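PDB 5H4U: endoglucanase from Cryptopygus antarcticus, which hydrolyses internal beta-1,4-glucosidic linkages in lichenan, barley glucan and carboxymethylcellulose, cutting the last mainly to cellobiose, cellotriose and cellotetraose. Local coordinates for residues K32-C35 against G39-S42. Residues are numbered along the deposited sequence; the frame is centred on the assembly and turned at random.
Sequences KPSC and GKAS
Lys40 reaches back over the start of the 3-10 segment that begins at Ser34 and brings its ammonium group to the Ser34 carbonyl. The Lys40 NZ to Ser34 O distance of 3.4 Å makes this a weak hydrogen bond. The aliphatic chain runs alongside the same oxygen, with Lys40 CE 3.6 Å and CG 3.9 Å from Ser34 O, so the side chain from CG outward lies beside this one oxygen. Bends at chi2 (-97°) and chi4 (132°), with chi3 extended between them, put Lys40 NZ 3.8 Å from Ser34 CB. The close packing stops there: the two segments together bury just 109 Å², Gly39, Ala41 and Ser42 do not touch 32-35, and Ala41 CB stays 6.9 Å from Cys35 SG. Gly39 and Ser42 are exposed on this solvent side. Ser34 N bonds to Asn127 OD1 and Cys35 is disulfide-bonded to Cys103, which fixes this segment to the fold. Glu99 is the stronger polar partner of both residues, its OE1 forming a salt bridge with Lys40 NZ and its OE2 a hydrogen bond with Ser34 OG. The chemistry therefore implies a surface crosslink within the connection between strands 19-27 and 80-82 of this family 45 fold, carried chiefly by the shared carboxylate, with the carbonyl bond as a minor supplement.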
loop_
_atom_site.group_PDB
_atom_site.type_symbol
_atom_site.label_atom_id
_atom_site.label_comp_id
_atom_site.label_asym_id
_atom_site.label_seq_id
_atom_site.Cartn_x
_atom_site.Cartn_y
_atom_site.Cartn_z
ATOM N N LYS A 32 -8.690 3.856 5.345
ATOM C CA LYS A 32 -9.368 2.821 4.585
ATOM C C LYS A 32 -9.129 3.079 3.103
ATOM O O LYS A 32 -9.422 4.177 2.617
ATOM C CB LYS A 32 -10.860 2.813 4.910
ATOM C CG LYS A 32 -11.700 1.993 3.965
ATOM C CD LYS A 32 -13.198 2.219 4.159
ATOM C CE LYS A 32 -14.005 1.648 2.981
ATOM N NZ LYS A 32 -14.780 0.399 3.239
ATOM N N PRO A 33 -8.564 2.130 2.368
ATOM C CA PRO A 33 -8.171 2.397 0.983
ATOM C C PRO A 33 -9.370 2.441 0.042
ATOM O O PRO A 33 -10.404 1.803 0.269
ATOM C CB PRO A 33 -7.243 1.226 0.661
ATOM C CG PRO A 33 -7.704 0.131 1.551
ATOM C CD PRO A 33 -8.256 0.750 2.784
ATOM N N SER A 34 -9.210 3.202 -1.042
ATOM C CA SER A 34 -10.362 3.525 -1.877
ATOM C C SER A 34 -10.986 2.290 -2.513
ATOM O O SER A 34 -12.203 2.250 -2.704
ATOM C CB SER A 34 -9.975 4.542 -2.945
ATOM O OG SER A 34 -9.218 3.940 -3.973
ATOM N N CYS A 35 -10.196 1.255 -2.793
ATOM C CA CYS A 35 -10.741 0.038 -3.386
ATOM C C CYS A 35 -11.434 -0.847 -2.355
ATOM O O CYS A 35 -11.865 -1.959 -2.694
ATOM C CB CYS A 35 -9.640 -0.767 -4.081
ATOM S SG CYS A 35 -8.739 0.128 -5.359
ATOM N N GLY A 39 -18.545 -1.579 -5.447
ATOM C CA GLY A 39 -18.908 -0.864 -6.646
ATOM C C GLY A 39 -17.800 -0.102 -7.337
ATOM O O GLY A 39 -18.094 0.679 -8.252
ATOM N N LYS A 40 -16.541 -0.287 -6.938
ATOM C CA LYS A 40 -15.454 0.413 -7.609
ATOM C C LYS A 40 -14.840 -0.392 -8.742
ATOM O O LYS A 40 -14.212 0.185 -9.634
ATOM C CB LYS A 40 -14.356 0.775 -6.609
ATOM C CG LYS A 40 -14.827 1.744 -5.560
ATOM C CD LYS A 40 -14.485 3.160 -5.870
ATOM C CE LYS A 40 -14.673 3.993 -4.611
ATOM N NZ LYS A 40 -13.509 4.902 -4.325
ATOM N N ALA A 41 -14.972 -1.704 -8.711
ATOM C CA ALA A 41 -14.563 -2.515 -9.837
ATOM C C ALA A 41 -15.287 -3.839 -9.734
ATOM O O ALA A 41 -15.799 -4.207 -8.674
ATOM C CB ALA A 41 -13.050 -2.721 -9.873
ATOM N N SER A 42 -15.299 -4.558 -10.842
ATOM C CA SER A 42 -15.823 -5.912 -10.846
ATOM C C SER A 42 -14.879 -6.830 -10.077
ATOM O O SER A 42 -13.805 -7.190 -10.578
ATOM C CB SER A 42 -15.983 -6.390 -12.281
ATOM O OG SER A 42 -16.651 -7.633 -12.310
#